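Local coordinates for protein 3-polyprenyl-4-hydroxybenzoate decarboxylase and related decarboxylases (Pelotomaculum thermopropionicum, PDB 6H6X) that is a prenylated-FMN-dependent UbiD-family decarboxylase (HmfF) that interconverts 2-furoic acid and furandicarboxylic acid, at residues B[121-133]-B[253-265]. The protein carries 8 engineered substitutions. Numbering follows the deposited sequence.
Sequences THHAGDAGPYITA and VEGPFGEYPRYYG. With 4LU (1-deoxy-5-O-phosphono-1-(3,3,4,5-tetramethyl-9,11-dioxo-2,3,8,9,10,11-hexahydro-7H-quinolino[1,8-fg]pteridin-12-ium-7-y l)-D-ribitol), chain I.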
loop_
_atom_site.group_PDB
_atom_site.type_symbol
_atom_site.label_atom_id
_atom_site.label_comp_id
_atom_site.label_asym_id
_atom_site.label_seq_id
_atom_site.Cartn_x
_atom_site.Cartn_y
_atom_site.Cartn_z
ATOM N N THR B 121 -0.145 -27.159 -12.866
ATOM C CA THR B 121 -0.439 -26.188 -13.931
ATOM C C THR B 121 -0.876 -24.926 -13.197
ATOM O O THR B 121 -1.763 -24.970 -12.324
ATOM C CB THR B 121 -1.510 -26.763 -14.874
ATOM O OG1 THR B 121 -1.077 -28.060 -15.305
ATOM C CG2 THR B 121 -1.685 -25.929 -16.081
ATOM N N HIS B 122 -0.196 -23.803 -13.445
ATOM C CA HIS B 122 -0.306 -22.676 -12.518
ATOM C C HIS B 122 -1.401 -21.637 -12.901
ATOM O O HIS B 122 -2.308 -21.363 -12.111
ATOM C CB HIS B 122 1.061 -22.021 -12.341
ATOM C CG HIS B 122 2.050 -22.893 -11.643
ATOM N ND1 HIS B 122 2.882 -23.765 -12.314
ATOM C CD2 HIS B 122 2.304 -23.065 -10.325
ATOM C CE1 HIS B 122 3.618 -24.425 -11.432
ATOM N NE2 HIS B 122 3.285 -24.020 -10.221
ATOM N N HIS B 123 -1.267 -21.040 -14.077
ATOM C CA HIS B 123 -2.152 -19.984 -14.559
ATOM C C HIS B 123 -2.898 -20.413 -15.824
ATOM O O HIS B 123 -2.427 -21.273 -16.550
ATOM C CB HIS B 123 -1.321 -18.727 -14.824
ATOM C CG HIS B 123 -0.792 -18.101 -13.562
ATOM N ND1 HIS B 123 0.492 -18.325 -13.117
ATOM C CD2 HIS B 123 -1.382 -17.308 -12.626
ATOM C CE1 HIS B 123 0.700 -17.630 -12.004
ATOM N NE2 HIS B 123 -0.431 -17.036 -11.665
ATOM N N ALA B 124 -4.044 -19.769 -16.073
ATOM C CA ALA B 124 -4.978 -20.039 -17.204
ATOM C C ALA B 124 -4.316 -20.191 -18.550
ATOM O O ALA B 124 -4.498 -21.197 -19.220
ATOM C CB ALA B 124 -6.017 -18.916 -17.299
ATOM N N GLY B 125 -3.536 -19.201 -18.956
ATOM C CA GLY B 125 -2.840 -19.281 -20.255
ATOM C C GLY B 125 -1.665 -20.259 -20.408
ATOM O O GLY B 125 -1.063 -20.299 -21.468
ATOM N N ASP B 126 -1.303 -21.010 -19.361
ATOM C CA ASP B 126 -0.087 -21.855 -19.395
ATOM C C ASP B 126 -0.251 -23.047 -20.357
ATOM O O ASP B 126 -1.291 -23.701 -20.347
ATOM C CB ASP B 126 0.271 -22.405 -17.984
ATOM C CG ASP B 126 0.862 -21.341 -17.024
ATOM O OD1 ASP B 126 1.082 -20.153 -17.377
ATOM O OD2 ASP B 126 1.129 -21.738 -15.884
ATOM N N ALA B 127 0.793 -23.350 -21.128
ATOM C CA ALA B 127 0.767 -24.471 -22.076
ATOM C C ALA B 127 0.593 -25.869 -21.482
ATOM O O ALA B 127 0.136 -26.770 -22.169
ATOM C CB ALA B 127 2.025 -24.456 -22.908
ATOM N N GLY B 128 0.980 -26.053 -20.227
ATOM C CA GLY B 128 0.780 -27.317 -19.538
ATOM C C GLY B 128 1.430 -27.245 -18.156
ATOM O O GLY B 128 1.671 -26.155 -17.636
ATOM N N PRO B 129 1.740 -28.399 -17.559
ATOM C CA PRO B 129 2.428 -28.411 -16.275
ATOM C C PRO B 129 3.851 -27.858 -16.397
ATOM O O PRO B 129 4.512 -28.083 -17.409
ATOM C CB PRO B 129 2.464 -29.880 -15.915
ATOM C CG PRO B 129 1.419 -30.537 -16.770
ATOM C CD PRO B 129 1.488 -29.762 -18.050
ATOM N N TYR B 130 4.283 -27.090 -15.396
ATOM C CA TYR B 130 5.625 -26.510 -15.377
ATOM C C TYR B 130 6.334 -26.808 -14.093
ATOM O O TYR B 130 5.742 -26.725 -13.022
ATOM C CB TYR B 130 5.563 -24.998 -15.526
ATOM C CG TYR B 130 5.652 -24.528 -16.948
ATOM C CD1 TYR B 130 4.543 -24.497 -17.744
ATOM C CD2 TYR B 130 6.845 -24.073 -17.475
ATOM C CE1 TYR B 130 4.604 -24.053 -19.054
ATOM C CE2 TYR B 130 6.922 -23.633 -18.767
ATOM C CZ TYR B 130 5.771 -23.635 -19.551
ATOM O OH TYR B 130 5.794 -23.191 -20.833
ATOM N N ILE B 131 7.609 -27.152 -14.215
ATOM C CA ILE B 131 8.522 -27.265 -13.067
ATOM C C ILE B 131 9.089 -25.867 -12.887
ATOM O O ILE B 131 9.723 -25.360 -13.794
ATOM C CB ILE B 131 9.658 -28.278 -13.356
ATOM C CG1 ILE B 131 9.054 -29.676 -13.598
ATOM C CG2 ILE B 131 10.670 -28.312 -12.223
ATOM C CD1 ILE B 131 10.078 -30.709 -13.990
ATOM N N THR B 132 8.835 -25.257 -11.730
ATOM C CA THR B 132 9.196 -23.863 -11.485
ATOM C C THR B 132 10.208 -23.662 -10.362
ATOM O O THR B 132 10.639 -22.549 -10.187
ATOM C CB THR B 132 7.973 -23.026 -11.133
ATOM O OG1 THR B 132 7.284 -23.652 -10.050
ATOM C CG2 THR B 132 7.025 -22.981 -12.323
ATOM N N ALA B 133 10.564 -24.708 -9.618
ATOM C CA ALA B 133 11.451 -24.549 -8.477
ATOM C C ALA B 133 12.721 -25.392 -8.505
ATOM O O ALA B 133 13.300 -25.690 -7.463
ATOM C CB ALA B 133 10.690 -24.799 -7.201
ATOM N N VAL B 253 8.504 -25.921 -29.513
ATOM C CA VAL B 253 7.728 -24.805 -29.024
ATOM C C VAL B 253 7.511 -24.969 -27.516
ATOM O O VAL B 253 6.968 -25.970 -27.025
ATOM C CB VAL B 253 6.383 -24.640 -29.763
ATOM C CG1 VAL B 253 5.600 -23.479 -29.159
ATOM C CG2 VAL B 253 6.599 -24.409 -31.260
ATOM N N GLU B 254 7.967 -23.967 -26.783
ATOM C CA GLU B 254 7.783 -23.914 -25.320
ATOM C C GLU B 254 6.900 -22.705 -25.032
ATOM O O GLU B 254 7.087 -21.612 -25.604
ATOM C CB GLU B 254 9.148 -23.805 -24.622
ATOM C CG GLU B 254 9.115 -23.771 -23.099
ATOM C CD GLU B 254 8.780 -22.397 -22.494
ATOM O OE1 GLU B 254 8.120 -22.352 -21.431
ATOM O OE2 GLU B 254 9.158 -21.348 -23.067
ATOM N N GLY B 255 5.959 -22.875 -24.129
ATOM C CA GLY B 255 5.112 -21.749 -23.769
ATOM C C GLY B 255 3.742 -21.792 -24.423
ATOM O O GLY B 255 3.457 -22.756 -25.128
ATOM N N PRO B 256 2.886 -20.791 -24.167
ATOM C CA PRO B 256 3.208 -19.648 -23.276
ATOM C C PRO B 256 3.095 -19.969 -21.770
ATOM O O PRO B 256 2.622 -21.050 -21.368
ATOM C CB PRO B 256 2.169 -18.591 -23.687
ATOM C CG PRO B 256 0.982 -19.397 -24.145
ATOM C CD PRO B 256 1.463 -20.771 -24.571
ATOM N N PHE B 257 3.491 -19.000 -20.956
ATOM C CA PHE B 257 3.585 -19.198 -19.504
ATOM C C PHE B 257 3.340 -17.899 -18.752
ATOM O O PHE B 257 3.922 -16.871 -19.099
ATOM C CB PHE B 257 4.989 -19.761 -19.216
ATOM C CG PHE B 257 5.288 -20.027 -17.770
ATOM C CD1 PHE B 257 4.776 -21.147 -17.146
ATOM C CD2 PHE B 257 6.105 -19.163 -17.027
ATOM C CE1 PHE B 257 5.058 -21.412 -15.816
ATOM C CE2 PHE B 257 6.415 -19.453 -15.717
ATOM C CZ PHE B 257 5.882 -20.571 -15.111
ATOM N N GLY B 258 2.521 -17.939 -17.705
ATOM C CA GLY B 258 2.412 -16.787 -16.782
ATOM C C GLY B 258 3.723 -16.467 -16.001
ATOM O O GLY B 258 4.244 -17.316 -15.269
ATOM N N GLU B 259 4.245 -15.238 -16.141
ATOM C CA GLU B 259 5.589 -14.846 -15.624
ATOM C C GLU B 259 5.549 -13.812 -14.465
ATOM O O GLU B 259 4.460 -13.359 -14.101
ATOM C CB GLU B 259 6.458 -14.327 -16.794
ATOM C CG GLU B 259 7.423 -15.368 -17.382
ATOM C CD GLU B 259 8.544 -15.841 -16.427
ATOM O OE1 GLU B 259 9.382 -16.624 -16.959
ATOM O OE2 GLU B 259 8.613 -15.461 -15.189
ATOM N N TYR B 260 6.733 -13.446 -13.933
ATOM C CA TYR B 260 6.925 -12.450 -12.793
ATOM C C TYR B 260 6.171 -11.102 -12.854
ATOM O O TYR B 260 5.632 -10.650 -11.806
ATOM C CB TYR B 260 8.444 -12.157 -12.482
ATOM C CG TYR B 260 9.215 -11.541 -13.632
ATOM C CD1 TYR B 260 9.211 -10.139 -13.863
ATOM C CD2 TYR B 260 9.920 -12.369 -14.542
ATOM C CE1 TYR B 260 9.901 -9.600 -14.957
ATOM C CE2 TYR B 260 10.599 -11.828 -15.636
ATOM C CZ TYR B 260 10.595 -10.454 -15.844
ATOM O OH TYR B 260 11.293 -9.959 -16.918
ATOM N N PRO B 261 6.131 -10.445 -14.060
ATOM C CA PRO B 261 5.431 -9.150 -14.066
ATOM C C PRO B 261 3.892 -9.266 -14.179
ATOM O O PRO B 261 3.265 -8.239 -14.391
ATOM C CB PRO B 261 6.060 -8.409 -15.270
ATOM C CG PRO B 261 6.568 -9.505 -16.186
ATOM C CD PRO B 261 6.480 -10.845 -15.446
ATOM N N ARG B 262 3.313 -10.480 -14.038
ATOM C CA ARG B 262 1.852 -10.743 -14.137
ATOM C C ARG B 262 1.348 -10.602 -15.608
ATOM O O ARG B 262 0.194 -10.207 -15.862
ATOM C CB ARG B 262 1.002 -9.896 -13.124
ATOM C CG ARG B 262 1.423 -9.984 -11.652
ATOM C CD ARG B 262 0.795 -8.951 -10.685
ATOM N NE ARG B 262 1.794 -8.453 -9.690
ATOM C CZ ARG B 262 1.570 -7.609 -8.663
ATOM N NH1 ARG B 262 0.333 -7.131 -8.401
ATOM N NH2 ARG B 262 2.608 -7.246 -7.878
ATOM N N TYR B 263 2.234 -10.907 -16.560
ATOM C CA TYR B 263 1.881 -11.100 -17.988
ATOM C C TYR B 263 2.396 -12.427 -18.506
ATOM O O TYR B 263 3.329 -13.024 -17.939
ATOM C CB TYR B 263 2.478 -10.013 -18.897
ATOM C CG TYR B 263 2.048 -8.634 -18.509
ATOM C CD1 TYR B 263 0.736 -8.206 -18.741
ATOM C CD2 TYR B 263 2.950 -7.750 -17.891
ATOM C CE1 TYR B 263 0.331 -6.920 -18.382
ATOM C CE2 TYR B 263 2.558 -6.479 -17.501
ATOM C CZ TYR B 263 1.255 -6.049 -17.761
ATOM O OH TYR B 263 0.864 -4.777 -17.382
ATOM N N TYR B 264 1.819 -12.840 -19.622
ATOM C CA TYR B 264 2.236 -14.055 -20.277
ATOM C C TYR B 264 3.556 -13.849 -21.014
ATOM O O TYR B 264 3.738 -12.837 -21.699
ATOM C CB TYR B 264 1.098 -14.611 -21.147
ATOM C CG TYR B 264 0.010 -15.196 -20.245
ATOM C CD1 TYR B 264 0.226 -16.417 -19.555
ATOM C CD2 TYR B 264 -1.198 -14.515 -20.013
ATOM C CE1 TYR B 264 -0.736 -16.959 -18.703
ATOM C CE2 TYR B 264 -2.165 -15.049 -19.151
ATOM C CZ TYR B 264 -1.935 -16.275 -18.497
ATOM O OH TYR B 264 -2.900 -16.792 -17.639
ATOM N N GLY B 265 4.497 -14.776 -20.779
ATOM C CA GLY B 265 5.641 -15.006 -21.666
ATOM C C GLY B 265 5.143 -15.726 -22.924
ATOM O O GLY B 265 4.505 -16.783 -22.814
HETATM C C9 4LU I . 14.236 -17.340 -11.485
HETATM C C8 4LU I . 13.303 -17.776 -10.497
HETATM C C7 4LU I . 12.083 -18.377 -10.826
HETATM C C10 4LU I . 14.747 -17.432 -15.209
HETATM C C6 4LU I . 11.648 -18.335 -12.281
HETATM N N3 4LU I . 14.716 -18.700 -17.695
HETATM C C2 4LU I . 15.807 -17.963 -17.311
HETATM C C13 4LU I . 9.091 -19.250 -12.067
HETATM C C5 4LU I . 10.351 -18.970 -12.860
HETATM C C1 4LU I . 11.060 -18.192 -15.084
HETATM O O2 4LU I . 16.805 -17.869 -18.090
HETATM N N1 4LU I . 15.823 -17.353 -16.088
HETATM C C4 4LU I . 13.610 -18.843 -16.906
HETATM O O4 4LU I . 12.637 -19.542 -17.289
HETATM C C4A 4LU I . 13.591 -18.166 -15.561
HETATM N N5 4LU I . 12.492 -18.291 -14.648
HETATM C C3 4LU I . 10.192 -18.901 -14.339
HETATM C C12 4LU I . 10.811 -20.456 -12.917
HETATM C C5A 4LU I . 12.694 -18.038 -13.264
HETATM C C7M 4LU I . 11.113 -18.818 -9.731
HETATM C C8M 4LU I . 13.761 -17.604 -9.073
HETATM C C9A 4LU I . 13.981 -17.399 -12.872
HETATM N N10 4LU I . 14.792 -16.827 -13.926
HETATM C "C1'" 4LU I . 15.977 -16.027 -13.625
HETATM C "C2'" 4LU I . 17.316 -16.776 -13.435
HETATM O "O2'" 4LU I . 17.206 -17.955 -12.632
HETATM C "C3'" 4LU I . 18.276 -15.832 -12.728
HETATM O "O3'" 4LU I . 18.283 -14.570 -13.401
HETATM C "C4'" 4LU I . 19.682 -16.426 -12.603
HETATM O "O4'" 4LU I . 20.503 -15.800 -11.571
HETATM C "C5'" 4LU I . 20.514 -16.407 -13.875
HETATM O "O5'" 4LU I . 21.732 -17.018 -13.400
HETATM P P 4LU I . 23.154 -16.893 -14.179
HETATM O O2P 4LU I . 24.131 -17.859 -13.485
HETATM O O3P 4LU I . 22.879 -17.380 -15.632
HETATM O O1P 4LU I . 23.553 -15.427 -14.004
HETATM O O HOH W 1 2.408 -19.235 -14.578
#
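Phe257 extends its CG anti to the backbone N (chi1 180°), which brings its CD1 and CE1 over one face of the Tyr130 ring. Phe257 CD1 sits above the centre of the Tyr130 ring, 3.3 Å from its plane. The planes meet obliquely at 42°. Glu254 also has CG anti to N but bends at chi2 (-81°), bringing OE1 to the edge of the same tyrosine ring. Tyr130 OH donates to Glu254 OE1 at 2.5 Å, from above the carboxylate plane. A leucine in place of Tyr130 would probably leave Glu254 OE1 without this donor and Phe257 without its flat partner. Asp126 ties the two backbones together. Asp126 OD1 takes a nearly straight bond from Gly258 N (2.7 Å), while Asp126 OD2 accepts His123 N (3.1 Å). Ala127 N bonds to Pro256 O, beyond the cis peptide of Gly255 and Pro256. Tyr264 OH accepts Gly125 N at 2.8 Å. A water joins His123 ND1, Asp126 OD2 and Gly258 O. Glu254 OE2 forms salt bridges with Arg152 and Arg270, and Glu259 and Thr132 border the prenylated flavin. The contact packs the turn before strand 130-139 against the hairpin of strands 252-258 and 264-280, with strand 146-157 touching Tyr130 and Phe257.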